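Local coordinates for protein tryptophan halogenase superfamily (Brevundimonas sp. BAL3, PDB 6FRL) that is a flavin-dependent halogenase of the tryptophan halogenase superfamily that prefers bromination over chlorination, at residues B[200-204]-B[334-338]; B[388-393]-B[440-444]; B[115-119]-B[431-437]; B[102-107]-B[448-453]; B[106-110]-B[155-159]. All blocks are in the same frame, centred on the assembly; numbering follows the deposited sequence.

Contact 1 of 5, residues B[200-204]-B[334-338]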
# COMPACT_ATOMS: atom_id res chain seq x y z
N GLU B 200 -14.40 0.98 -38.68
CA GLU B 200 -14.27 -0.44 -38.23
C GLU B 200 -14.50 -0.51 -36.71
O GLU B 200 -15.36 -1.25 -36.22
CB GLU B 200 -12.91 -1.06 -38.67
CG GLU B 200 -12.51 -2.48 -38.19
CD GLU B 200 -13.21 -3.64 -38.92
OE1 GLU B 200 -12.54 -4.46 -39.60
OE2 GLU B 200 -14.45 -3.73 -38.82
N ASP B 201 -13.76 0.34 -36.00
CA ASP B 201 -13.55 0.32 -34.56
C ASP B 201 -14.53 1.14 -33.73
O ASP B 201 -14.71 0.87 -32.54
CB ASP B 201 -12.19 0.96 -34.31
CG ASP B 201 -11.04 0.06 -34.59
OD1 ASP B 201 -11.27 -1.03 -35.15
OD2 ASP B 201 -9.93 0.46 -34.24
N GLY B 202 -15.06 2.21 -34.33
CA GLY B 202 -15.71 3.26 -33.56
C GLY B 202 -14.77 4.13 -32.69
O GLY B 202 -15.24 4.88 -31.84
N PHE B 203 -13.45 4.03 -32.92
CA PHE B 203 -12.47 4.85 -32.19
C PHE B 203 -12.62 6.28 -32.68
O PHE B 203 -13.22 6.51 -33.73
CB PHE B 203 -11.03 4.36 -32.43
CG PHE B 203 -10.59 3.23 -31.50
CD1 PHE B 203 -11.42 2.16 -31.18
CD2 PHE B 203 -9.29 3.21 -31.01
CE1 PHE B 203 -10.98 1.11 -30.38
CE2 PHE B 203 -8.85 2.16 -30.20
CZ PHE B 203 -9.69 1.11 -29.88
N VAL B 204 -12.12 7.26 -31.91
CA VAL B 204 -12.19 8.66 -32.34
C VAL B 204 -11.12 8.88 -33.44
O VAL B 204 -9.95 8.55 -33.23
CB VAL B 204 -11.95 9.63 -31.17
CG1 VAL B 204 -11.96 11.07 -31.65
CG2 VAL B 204 -13.02 9.47 -30.11
N ALA B 334 -12.33 4.95 -22.41
CA ALA B 334 -13.01 4.11 -23.38
C ALA B 334 -12.34 4.28 -24.75
O ALA B 334 -12.02 5.38 -25.15
CB ALA B 334 -14.48 4.50 -23.46
N LYS B 335 -12.15 3.17 -25.45
CA LYS B 335 -11.51 3.17 -26.76
C LYS B 335 -10.16 3.91 -26.72
O LYS B 335 -9.23 3.42 -26.07
CB LYS B 335 -12.49 3.63 -27.84
CG LYS B 335 -13.59 2.58 -28.08
CD LYS B 335 -14.77 3.09 -28.88
CE LYS B 335 -15.96 2.12 -28.81
NZ LYS B 335 -15.59 0.81 -29.42
N ASN B 336 -10.04 5.06 -27.39
CA ASN B 336 -8.81 5.86 -27.37
C ASN B 336 -9.05 7.25 -26.80
O ASN B 336 -8.39 8.24 -27.19
CB ASN B 336 -8.20 5.93 -28.79
CG ASN B 336 -9.06 6.66 -29.79
OD1 ASN B 336 -10.30 6.68 -29.69
ND2 ASN B 336 -8.42 7.29 -30.76
N CYS B 337 -9.99 7.33 -25.86
CA CYS B 337 -10.26 8.55 -25.12
C CYS B 337 -10.07 8.29 -23.64
O CYS B 337 -10.68 7.38 -23.09
CB CYS B 337 -11.68 8.98 -25.38
SG CYS B 337 -12.06 10.53 -24.56
N VAL B 338 -9.23 9.12 -23.00
CA VAL B 338 -9.05 9.13 -21.53
C VAL B 338 -9.66 10.40 -21.04
O VAL B 338 -9.35 11.47 -21.59
CB VAL B 338 -7.57 9.16 -21.12
CG1 VAL B 338 -7.42 9.09 -19.62
CG2 VAL B 338 -6.85 8.00 -21.76
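Lys335 lays its aliphatic chain across the ring of Phe203: its CB sits 4.0 Å from the ring centroid and only 19° off the ring normal, a CH-pi contact over the face, and Lys335 CG comes within 3.8 Å of Phe203 CE1. The chain then runs on along the backbone of 200-204. Lys335 CD passes 3.5 Å from Gly202 O, and Lys335 NZ donates to Asp201 O at 3.2 Å. That carbonyl sits at a bend in which Gly202 adopts positive phi; the carboxylate of Asp201 is engaged by Arg198 instead. On the other side of the contact, Ala334 and Cys337 exchange two backbone hydrogen bonds, N to O in each direction (3.0 and 2.9 Å), so Lys335 and Asn336 form the two-residue turn of a tight beta hairpin, with angles near type II'. The hairpin joins strands 333-334 and 337-339 at the edge of a mostly parallel Rossmann-like sheet, consistent with an FAD-binding module. From the tip of this turn, Asn336 reads the main chain of Val204 with both ends of its amide: Val204 N donates to Asn336 OD1 at 2.9 Å, and Asn336 ND2 donates to Val204 O at 3.2 Å. The same ND2 also bonds Asp218 O, just ahead of strand 219-222, and the side chain of Val204 packs on Phe220 of that strand.

Contact 2 of 5, residues B[388-393]-B[440-444]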
# COMPACT_ATOMS: atom_id res chain seq x y z
N ARG B 388 -11.99 3.00 -7.96
CA ARG B 388 -11.77 2.77 -6.55
C ARG B 388 -11.33 4.06 -5.87
O ARG B 388 -11.81 4.36 -4.77
CB ARG B 388 -10.74 1.63 -6.27
CG ARG B 388 -11.03 0.29 -6.92
CD ARG B 388 -12.31 -0.41 -6.44
NE ARG B 388 -13.58 0.11 -6.99
CZ ARG B 388 -14.12 -0.17 -8.21
NH1 ARG B 388 -13.52 -0.95 -9.11
NH2 ARG B 388 -15.31 0.33 -8.54
N GLU B 389 -10.44 4.81 -6.52
CA GLU B 389 -9.92 6.07 -5.94
C GLU B 389 -11.06 7.11 -5.70
O GLU B 389 -11.13 7.78 -4.64
CB GLU B 389 -8.77 6.62 -6.82
CG GLU B 389 -8.36 8.09 -6.60
CD GLU B 389 -7.19 8.50 -7.48
OE1 GLU B 389 -7.45 9.04 -8.56
OE2 GLU B 389 -6.02 8.27 -7.11
N MET B 390 -11.95 7.23 -6.68
CA MET B 390 -13.11 8.12 -6.53
C MET B 390 -13.97 7.69 -5.36
O MET B 390 -14.39 8.53 -4.57
CB MET B 390 -13.95 8.18 -7.83
CG MET B 390 -13.28 8.97 -8.97
SD MET B 390 -13.15 10.74 -8.65
CE MET B 390 -14.87 11.23 -8.79
N GLU B 391 -14.19 6.39 -5.21
CA GLU B 391 -15.00 5.87 -4.12
C GLU B 391 -14.32 6.15 -2.76
O GLU B 391 -15.01 6.50 -1.77
CB GLU B 391 -15.26 4.34 -4.28
CG GLU B 391 -16.19 3.94 -5.45
CD GLU B 391 -16.14 2.45 -5.77
OE1 GLU B 391 -15.30 1.70 -5.20
OE2 GLU B 391 -16.92 2.00 -6.61
N ARG B 392 -13.00 5.98 -2.70
CA ARG B 392 -12.25 6.27 -1.47
C ARG B 392 -12.31 7.75 -1.07
O ARG B 392 -12.39 8.07 0.10
CB ARG B 392 -10.81 5.74 -1.56
CG ARG B 392 -10.67 4.26 -1.85
CD ARG B 392 -11.05 3.39 -0.69
NE ARG B 392 -12.49 3.34 -0.47
CZ ARG B 392 -13.36 2.63 -1.19
NH1 ARG B 392 -12.95 1.87 -2.21
NH2 ARG B 392 -14.66 2.70 -0.89
N VAL B 393 -12.37 8.66 -2.04
CA VAL B 393 -12.54 10.10 -1.73
C VAL B 393 -13.99 10.43 -1.32
O VAL B 393 -14.23 11.20 -0.38
CB VAL B 393 -12.10 11.01 -2.90
CG1 VAL B 393 -12.39 12.49 -2.63
CG2 VAL B 393 -10.61 10.81 -3.20
N TYR B 440 -7.98 0.29 2.36
CA TYR B 440 -8.27 -0.17 1.02
C TYR B 440 -7.18 0.32 0.07
O TYR B 440 -6.29 1.09 0.45
CB TYR B 440 -9.65 0.33 0.61
CG TYR B 440 -10.81 -0.09 1.53
CD1 TYR B 440 -11.20 -1.43 1.66
CD2 TYR B 440 -11.52 0.87 2.27
CE1 TYR B 440 -12.25 -1.80 2.50
CE2 TYR B 440 -12.60 0.50 3.10
CZ TYR B 440 -12.96 -0.84 3.21
OH TYR B 440 -14.00 -1.19 4.04
N ARG B 441 -7.23 -0.14 -1.17
CA ARG B 441 -6.27 0.34 -2.19
C ARG B 441 -6.75 1.72 -2.65
O ARG B 441 -7.98 2.01 -2.65
CB ARG B 441 -6.18 -0.60 -3.42
CG ARG B 441 -5.95 -2.07 -3.11
CD ARG B 441 -6.19 -2.97 -4.32
NE ARG B 441 -7.60 -3.06 -4.76
CZ ARG B 441 -8.02 -3.23 -6.03
NH1 ARG B 441 -7.16 -3.33 -7.04
NH2 ARG B 441 -9.33 -3.29 -6.29
N TRP B 442 -5.78 2.55 -3.03
CA TRP B 442 -6.03 3.82 -3.75
C TRP B 442 -6.62 4.96 -2.90
O TRP B 442 -7.29 5.86 -3.43
CB TRP B 442 -6.85 3.56 -5.04
CG TRP B 442 -6.22 2.51 -5.91
CD1 TRP B 442 -6.70 1.26 -6.21
CD2 TRP B 442 -4.96 2.61 -6.55
NE1 TRP B 442 -5.82 0.59 -7.03
CE2 TRP B 442 -4.73 1.40 -7.25
CE3 TRP B 442 -3.99 3.64 -6.63
CZ2 TRP B 442 -3.58 1.16 -7.98
CZ3 TRP B 442 -2.83 3.42 -7.38
CH2 TRP B 442 -2.64 2.19 -8.05
N GLU B 443 -6.34 4.93 -1.60
CA GLU B 443 -6.73 5.99 -0.68
C GLU B 443 -5.90 7.25 -0.96
O GLU B 443 -4.68 7.20 -0.96
CB GLU B 443 -6.44 5.59 0.78
CG GLU B 443 -7.12 4.34 1.32
CD GLU B 443 -8.50 4.56 1.94
OE1 GLU B 443 -9.01 3.58 2.48
OE2 GLU B 443 -9.07 5.68 1.90
N MET B 444 -6.56 8.38 -1.19
CA MET B 444 -5.89 9.65 -1.30
C MET B 444 -5.49 10.13 0.11
O MET B 444 -4.44 10.81 0.26
CB MET B 444 -6.82 10.65 -1.93
CG MET B 444 -6.19 12.02 -2.17
SD MET B 444 -7.14 12.92 -3.41
CE MET B 444 -6.65 12.04 -4.90
O HOH W 1 -9.27 8.18 0.68
O HOH W 2 -10.32 1.01 -2.74
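Arg388 and Arg392, one helical turn apart, share the same m, m, p bend in chi1 to chi3; their guanidinium groups are used differently, though both belong to a salt-bridge network centred on Glu391. The Arg388 chain starts out toward 440-444, with its CB 4.1 Å from Trp442 CD1, then folds back along its own helix into a two-pronged salt bridge, Arg388 NE to Glu391 OE1 at 2.9 Å and Arg388 NH2 to Glu391 OE2 at 3.0 Å; Asp384 takes its remaining nitrogen. Arg392 keeps closer to the partner: its CD lies 3.6 Å from Tyr440 CB, Tyr440 CD2 sits over one face of the guanidinium, and a water joins Arg392 NH1 (2.8 Å) to Arg441 O (2.5 Å). Its bridge from NH1 to Glu391 OE1 is long (3.8 Å), and Asp395 binds NH2. The connection between helices 422-434 and 447-456 thus lies along one side of helix 376-402, in a largely helical region that probably corresponds to the pyramid module of tryptophan halogenases. Trp442 has positive phi (74°), and its carbonyl O reaches to 3.6 Å from Glu389 CA. Glu389, trans at chi1 and chi2, extends to Arg364 and Thr360 on helix 354-367. Met444, likewise trans at both, meets Val393 CG2 through its CB at 4.0 Å. A second water donates to Glu443 OE2 at 2.8 Å and, weakly, to Arg392 O at 3.2 Å; Lys427, on helix 422-434, forms a salt bridge with Glu443.

Contact 3 of 5, residues B[115-119]-B[431-437]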
# COMPACT_ATOMS: atom_id res chain seq x y z
N GLY B 115 0.55 3.16 17.67
CA GLY B 115 0.21 4.47 17.20
C GLY B 115 0.04 5.43 18.37
O GLY B 115 -0.57 5.08 19.41
N PHE B 116 0.54 6.64 18.18
CA PHE B 116 0.44 7.66 19.20
C PHE B 116 -0.96 7.82 19.82
O PHE B 116 -1.08 7.96 21.04
CB PHE B 116 0.87 9.01 18.64
CG PHE B 116 0.71 10.13 19.63
CD1 PHE B 116 1.56 10.24 20.71
CD2 PHE B 116 -0.29 11.07 19.46
CE1 PHE B 116 1.39 11.26 21.61
CE2 PHE B 116 -0.45 12.10 20.35
CZ PHE B 116 0.38 12.18 21.45
N HIS B 117 -2.00 7.84 18.98
CA HIS B 117 -3.35 8.10 19.45
C HIS B 117 -3.83 7.19 20.61
O HIS B 117 -4.63 7.64 21.44
CB HIS B 117 -4.35 8.11 18.30
CG HIS B 117 -4.54 6.79 17.62
ND1 HIS B 117 -3.72 6.34 16.61
CD2 HIS B 117 -5.51 5.85 17.77
CE1 HIS B 117 -4.17 5.18 16.17
NE2 HIS B 117 -5.24 4.85 16.87
N HIS B 118 -3.30 5.96 20.69
CA HIS B 118 -3.61 5.02 21.80
C HIS B 118 -3.08 5.52 23.15
O HIS B 118 -3.81 5.55 24.12
CB HIS B 118 -3.06 3.61 21.52
CG HIS B 118 -3.66 2.96 20.31
ND1 HIS B 118 -5.02 2.71 20.21
CD2 HIS B 118 -3.12 2.54 19.15
CE1 HIS B 118 -5.27 2.14 19.05
NE2 HIS B 118 -4.13 2.04 18.38
N TYR B 119 -1.83 5.97 23.18
CA TYR B 119 -1.28 6.56 24.38
C TYR B 119 -2.07 7.84 24.76
O TYR B 119 -2.43 8.03 25.94
CB TYR B 119 0.20 6.88 24.18
CG TYR B 119 1.08 5.67 23.93
CD1 TYR B 119 1.61 4.93 24.98
CD2 TYR B 119 1.40 5.28 22.62
CE1 TYR B 119 2.42 3.81 24.74
CE2 TYR B 119 2.21 4.17 22.36
CZ TYR B 119 2.72 3.44 23.41
OH TYR B 119 3.52 2.35 23.12
N TRP B 431 -12.88 1.42 13.85
CA TRP B 431 -12.33 2.55 14.59
C TRP B 431 -12.92 2.57 16.01
O TRP B 431 -12.17 2.60 17.00
CB TRP B 431 -12.60 3.88 13.89
CG TRP B 431 -12.30 5.07 14.77
CD1 TRP B 431 -13.20 5.88 15.38
CD2 TRP B 431 -11.01 5.50 15.19
NE1 TRP B 431 -12.55 6.82 16.13
CE2 TRP B 431 -11.20 6.60 16.04
CE3 TRP B 431 -9.71 5.05 14.94
CZ2 TRP B 431 -10.12 7.29 16.65
CZ3 TRP B 431 -8.63 5.73 15.53
CH2 TRP B 431 -8.85 6.83 16.38
N THR B 432 -14.25 2.48 16.12
CA THR B 432 -14.91 2.50 17.46
C THR B 432 -14.63 1.23 18.29
O THR B 432 -14.54 1.30 19.50
CB THR B 432 -16.44 2.78 17.41
OG1 THR B 432 -17.11 1.58 17.08
CG2 THR B 432 -16.80 3.87 16.38
N ALA B 433 -14.45 0.10 17.63
CA ALA B 433 -14.15 -1.16 18.31
C ALA B 433 -12.73 -1.24 18.81
O ALA B 433 -12.49 -1.85 19.83
CB ALA B 433 -14.41 -2.34 17.40
N ARG B 434 -11.78 -0.67 18.07
CA ARG B 434 -10.38 -0.97 18.37
C ARG B 434 -9.36 0.16 18.16
O ARG B 434 -8.19 0.00 18.56
CB ARG B 434 -10.02 -2.23 17.58
CG ARG B 434 -8.66 -2.88 17.85
CD ARG B 434 -8.31 -3.10 19.30
NE ARG B 434 -6.93 -3.60 19.42
CZ ARG B 434 -5.82 -2.86 19.24
NH1 ARG B 434 -5.87 -1.56 18.91
NH2 ARG B 434 -4.63 -3.42 19.37
N GLY B 435 -9.78 1.29 17.59
CA GLY B 435 -8.84 2.38 17.24
C GLY B 435 -7.85 2.08 16.13
O GLY B 435 -6.73 2.58 16.16
N GLN B 436 -8.26 1.27 15.16
CA GLN B 436 -7.45 0.90 14.00
C GLN B 436 -8.16 1.24 12.69
O GLN B 436 -9.39 1.46 12.64
CB GLN B 436 -7.10 -0.60 14.05
CG GLN B 436 -6.00 -0.94 15.04
CD GLN B 436 -4.62 -0.67 14.46
OE1 GLN B 436 -4.47 0.21 13.61
NE2 GLN B 436 -3.62 -1.48 14.87
N PHE B 437 -7.36 1.24 11.61
CA PHE B 437 -7.75 1.81 10.33
C PHE B 437 -7.90 0.71 9.31
O PHE B 437 -6.98 -0.08 9.12
CB PHE B 437 -6.70 2.81 9.89
CG PHE B 437 -6.52 3.92 10.89
CD1 PHE B 437 -7.43 4.97 10.95
CD2 PHE B 437 -5.48 3.88 11.82
CE1 PHE B 437 -7.30 5.96 11.90
CE2 PHE B 437 -5.35 4.89 12.76
CZ PHE B 437 -6.25 5.93 12.81
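His117, near the start of helix 116-125, loses the most surface here. Its CA-to-CB bond points toward 431-437 and NE2 donates to Gly435 O (2.8 Å, 166°), so NE2 must carry a proton. Two aromatic side chains border the same imidazole: His117 CD2 is 3.7 Å from Trp431 CH2, and His117 CE1 is 3.6 Å from Phe437 CE2, giving an aromatic cluster whose rings meet obliquely, at 38° and 70°. His118 follows with its CE1 tucked 3.3 Å from Gly435 O and 3.8 Å from Arg434 NH1. Gly435 faces both histidines; a CB there would come 2.9 Å from His118 CE1, a clash, and its positive phi (67°) also suits a residue without a side chain. Arg434 additionally reaches the second subunit, bonding Phe369 O of that chain, so this region also borders the dimer interface. Within its own chain, Trp431 bonds Leu459 O and stacks on Tyr454. What results is a helix followed by a positive-phi glycine, Gly435, whose carbonyl is received by a histidine from the first turn of helix 116-125.

Contact 4 of 5, residues B[102-107]-B[448-453]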
# COMPACT_ATOMS: atom_id res chain seq x y z
N HIS B 102 -7.69 20.03 10.14
CA HIS B 102 -7.11 18.86 9.43
C HIS B 102 -5.85 19.29 8.75
O HIS B 102 -5.90 19.98 7.74
CB HIS B 102 -8.10 18.29 8.39
CG HIS B 102 -7.54 17.17 7.57
ND1 HIS B 102 -8.13 16.75 6.39
CD2 HIS B 102 -6.43 16.41 7.74
CE1 HIS B 102 -7.39 15.79 5.85
NE2 HIS B 102 -6.37 15.55 6.66
N PRO B 103 -4.70 18.90 9.31
CA PRO B 103 -3.42 19.31 8.75
C PRO B 103 -2.85 18.30 7.76
O PRO B 103 -3.38 17.21 7.63
CB PRO B 103 -2.55 19.33 10.00
CG PRO B 103 -3.02 18.12 10.76
CD PRO B 103 -4.50 18.13 10.55
N PHE B 104 -1.73 18.64 7.14
CA PHE B 104 -0.89 17.67 6.42
C PHE B 104 0.24 17.23 7.35
O PHE B 104 1.31 17.85 7.35
CB PHE B 104 -0.34 18.27 5.13
CG PHE B 104 -1.38 18.99 4.33
CD1 PHE B 104 -2.45 18.29 3.79
CD2 PHE B 104 -1.32 20.37 4.11
CE1 PHE B 104 -3.42 18.93 3.04
CE2 PHE B 104 -2.29 21.02 3.35
CZ PHE B 104 -3.34 20.30 2.83
N GLY B 105 -0.03 16.21 8.17
CA GLY B 105 0.97 15.67 9.07
C GLY B 105 0.41 14.57 9.97
O GLY B 105 -0.81 14.37 10.06
N LEU B 106 1.32 13.88 10.67
CA LEU B 106 0.95 12.94 11.73
C LEU B 106 0.83 13.65 13.10
O LEU B 106 1.23 14.83 13.24
CB LEU B 106 1.95 11.80 11.84
CG LEU B 106 2.45 11.12 10.56
CD1 LEU B 106 3.46 10.01 10.95
CD2 LEU B 106 1.26 10.63 9.77
N TYR B 107 0.26 12.92 14.07
CA TYR B 107 0.11 13.36 15.47
C TYR B 107 1.10 12.66 16.40
O TYR B 107 1.16 11.45 16.45
CB TYR B 107 -1.30 13.06 15.97
CG TYR B 107 -2.36 13.87 15.29
CD1 TYR B 107 -2.68 15.15 15.72
CD2 TYR B 107 -3.04 13.37 14.19
CE1 TYR B 107 -3.67 15.90 15.08
CE2 TYR B 107 -4.03 14.11 13.55
CZ TYR B 107 -4.33 15.37 13.98
OH TYR B 107 -5.29 16.08 13.36
N ALA B 448 -3.71 9.30 9.27
CA ALA B 448 -3.71 10.53 10.10
C ALA B 448 -4.84 11.51 9.71
O ALA B 448 -5.33 12.28 10.55
CB ALA B 448 -2.36 11.22 10.07
N SER B 449 -5.25 11.48 8.45
CA SER B 449 -6.35 12.34 8.04
C SER B 449 -7.69 11.83 8.56
O SER B 449 -8.58 12.64 8.85
CB SER B 449 -6.37 12.48 6.51
OG SER B 449 -5.30 13.33 6.13
N TRP B 450 -7.84 10.51 8.64
CA TRP B 450 -9.05 9.88 9.20
C TRP B 450 -9.16 10.19 10.70
O TRP B 450 -10.22 10.58 11.19
CB TRP B 450 -9.05 8.35 8.91
CG TRP B 450 -9.31 8.08 7.46
CD1 TRP B 450 -8.39 8.07 6.46
CD2 TRP B 450 -10.58 7.86 6.83
NE1 TRP B 450 -8.99 7.83 5.25
CE2 TRP B 450 -10.34 7.71 5.45
CE3 TRP B 450 -11.90 7.79 7.30
CZ2 TRP B 450 -11.37 7.50 4.52
CZ3 TRP B 450 -12.93 7.55 6.39
CH2 TRP B 450 -12.65 7.41 5.02
N LEU B 451 -8.02 10.03 11.39
CA LEU B 451 -7.84 10.43 12.79
C LEU B 451 -8.28 11.86 13.05
O LEU B 451 -8.98 12.12 14.02
CB LEU B 451 -6.40 10.24 13.23
CG LEU B 451 -6.04 10.50 14.70
CD1 LEU B 451 -6.97 9.79 15.68
CD2 LEU B 451 -4.60 10.05 14.98
N ALA B 452 -7.87 12.79 12.18
CA ALA B 452 -8.24 14.21 12.35
C ALA B 452 -9.75 14.42 12.33
O ALA B 452 -10.30 15.26 13.06
CB ALA B 452 -7.57 15.08 11.28
N ILE B 453 -10.43 13.66 11.47
CA ILE B 453 -11.87 13.78 11.37
C ILE B 453 -12.55 13.08 12.57
O ILE B 453 -13.45 13.66 13.20
CB ILE B 453 -12.37 13.27 10.01
CG1 ILE B 453 -11.66 14.03 8.85
CG2 ILE B 453 -13.90 13.38 9.90
CD1 ILE B 453 -11.63 15.55 8.95
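One polar bond crosses this contact: His102 NE2 and Ser449 OG lie 2.5 Å apart, a short hydrogen bond in which either may be the donor. The other imidazole nitrogen, ND1, is held by Glu351, so the ring is fixed at both ends, and Ser449 O sits over one of its faces. Van der Waals contacts of two alanine methyls make up much of the rest. Ala452 CB approaches His102 CD2 at 3.9 Å and Pro103 CD at 4.4 Å; a turn earlier, Ala448 CB touches Leu106 CD2 at 3.7 Å and Gly105 O at 3.5 Å. Small alanines one turn apart thus let the backbone come close, with CA atoms 5.6 Å apart for His102 and Ala452 and 5.5 Å for Leu106 and Ala448. In the fold, helix 447-456 lies against the end of strand 99-103, an edge strand of a mixed sheet, and against the chain that leaves it. The ring of Tyr107 supplies the remaining packing, meeting the helix with its edge: Ala452 CB is 3.2 Å from Tyr107 OH, and Ala448 O is 3.7 Å from Tyr107 CE2. Tyr107 CD2 also packs on Leu451 CD2 at 3.8 Å, and Leu451 in turn touches His117 and Trp431.

Contact 5 of 5, residues B[106-110]-B[155-159]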
# COMPACT_ATOMS: atom_id res chain seq x y z
N LEU B 106 1.32 13.88 10.67
CA LEU B 106 0.95 12.94 11.73
C LEU B 106 0.83 13.65 13.10
O LEU B 106 1.23 14.83 13.24
CB LEU B 106 1.95 11.80 11.84
CG LEU B 106 2.45 11.12 10.56
CD1 LEU B 106 3.46 10.01 10.95
CD2 LEU B 106 1.26 10.63 9.77
N TYR B 107 0.26 12.92 14.07
CA TYR B 107 0.11 13.36 15.47
C TYR B 107 1.10 12.66 16.40
O TYR B 107 1.16 11.45 16.45
CB TYR B 107 -1.30 13.06 15.97
CG TYR B 107 -2.36 13.87 15.29
CD1 TYR B 107 -2.68 15.15 15.72
CD2 TYR B 107 -3.04 13.37 14.19
CE1 TYR B 107 -3.67 15.90 15.08
CE2 TYR B 107 -4.03 14.11 13.55
CZ TYR B 107 -4.33 15.37 13.98
OH TYR B 107 -5.29 16.08 13.36
N GLY B 108 1.87 13.44 17.14
CA GLY B 108 2.74 12.88 18.14
C GLY B 108 3.83 12.02 17.53
O GLY B 108 4.26 12.23 16.38
N GLN B 109 4.27 11.06 18.35
CA GLN B 109 5.34 10.11 18.05
C GLN B 109 4.86 8.70 18.35
O GLN B 109 4.50 8.41 19.49
CB GLN B 109 6.56 10.44 18.91
CG GLN B 109 7.81 9.56 18.75
CD GLN B 109 8.49 9.73 17.39
OE1 GLN B 109 9.30 10.68 17.18
NE2 GLN B 109 8.15 8.85 16.44
N ASP B 110 4.83 7.84 17.33
CA ASP B 110 4.55 6.41 17.50
C ASP B 110 5.67 5.77 18.33
O ASP B 110 6.84 6.15 18.23
CB ASP B 110 4.42 5.70 16.14
CG ASP B 110 3.09 6.05 15.41
OD1 ASP B 110 2.35 6.95 15.89
OD2 ASP B 110 2.78 5.42 14.35
N PRO B 155 14.96 16.14 13.06
CA PRO B 155 15.29 15.37 14.26
C PRO B 155 14.44 14.09 14.47
O PRO B 155 15.01 13.00 14.63
CB PRO B 155 15.05 16.38 15.40
CG PRO B 155 15.28 17.73 14.77
CD PRO B 155 15.17 17.59 13.28
N SER B 156 13.11 14.23 14.43
CA SER B 156 12.18 13.11 14.61
C SER B 156 10.81 13.38 13.96
O SER B 156 10.59 14.45 13.41
CB SER B 156 11.96 12.88 16.11
OG SER B 156 11.35 14.03 16.68
N GLN B 157 9.92 12.38 14.05
CA GLN B 157 8.51 12.48 13.64
C GLN B 157 7.73 13.77 14.06
O GLN B 157 6.86 14.23 13.30
CB GLN B 157 7.74 11.20 14.11
CG GLN B 157 6.24 11.13 13.76
CD GLN B 157 5.58 9.76 14.08
OE1 GLN B 157 6.26 8.73 14.22
NE2 GLN B 157 4.26 9.75 14.20
N LEU B 158 8.04 14.36 15.22
CA LEU B 158 7.35 15.57 15.71
C LEU B 158 7.52 16.81 14.85
O LEU B 158 6.70 17.72 14.93
CB LEU B 158 7.78 15.93 17.15
CG LEU B 158 6.78 15.71 18.28
CD1 LEU B 158 6.87 14.26 18.69
CD2 LEU B 158 7.08 16.63 19.45
N SER B 159 8.59 16.87 14.07
CA SER B 159 8.87 18.07 13.26
C SER B 159 8.44 17.90 11.79
O SER B 159 8.66 18.81 11.00
CB SER B 159 10.35 18.49 13.39
OG SER B 159 11.19 17.35 13.43
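Both segments are irregular, with one short 3-10 turn at 157-159 in which Ser159 N bonds Ser156 O at 3.2 Å; Ser159 OG donates to that same carbonyl at 3.0 Å. In 106-110 the chain is extended apart from Gly108, whose positive phi (65°) kinks it. CA atoms come within 5.9 Å for Gly108 with Leu158 and for Gln109 with Gln157. Gln157 dominates the side-chain contact: trans at chi1 and chi2, it reaches straight into the bend, placing NE2 3.4 Å from Leu106 CD1 and 3.3 Å from Gly108 O. Its OE1 lies 2.9 Å from Gln109 NE2, at an angle too poor for a hydrogen bond. Leu158 adds apolar contact, CD1 to Gln109 CB at 3.8 Å. The contact joins the loop between strand 99-103 and helix 116-125 to the loop between helix 137-143 and strand 164-168; Asp110 bonds the N terminus of helix 116-125 at Phe116 N, while Tyr107 turns away to pack on helix 447-456.

How the contacts relate
From the N terminus, 102-110 opens two loops at once: contact 5 closes early, at 155-159, while contact 4 waits until 448-453, and the two share Leu106 and Tyr107. Contact 3 starts at 115-119, inside the loop of contact 5, and closes at 431-437, so it crosses contact 5 and nests within contact 4. Contact 1 (200-204 to 334-338) is nested in both 3 and 4, yet lies about 42 Å, centre to centre, from contact 4, in the Rossmann-like sheet. Contact 2 crosses contact 3 and nests in contact 4, touching it through Glu443 and Trp450. Contacts 3, 4 and 5 cluster where the edge strand 99-103 meets the helices.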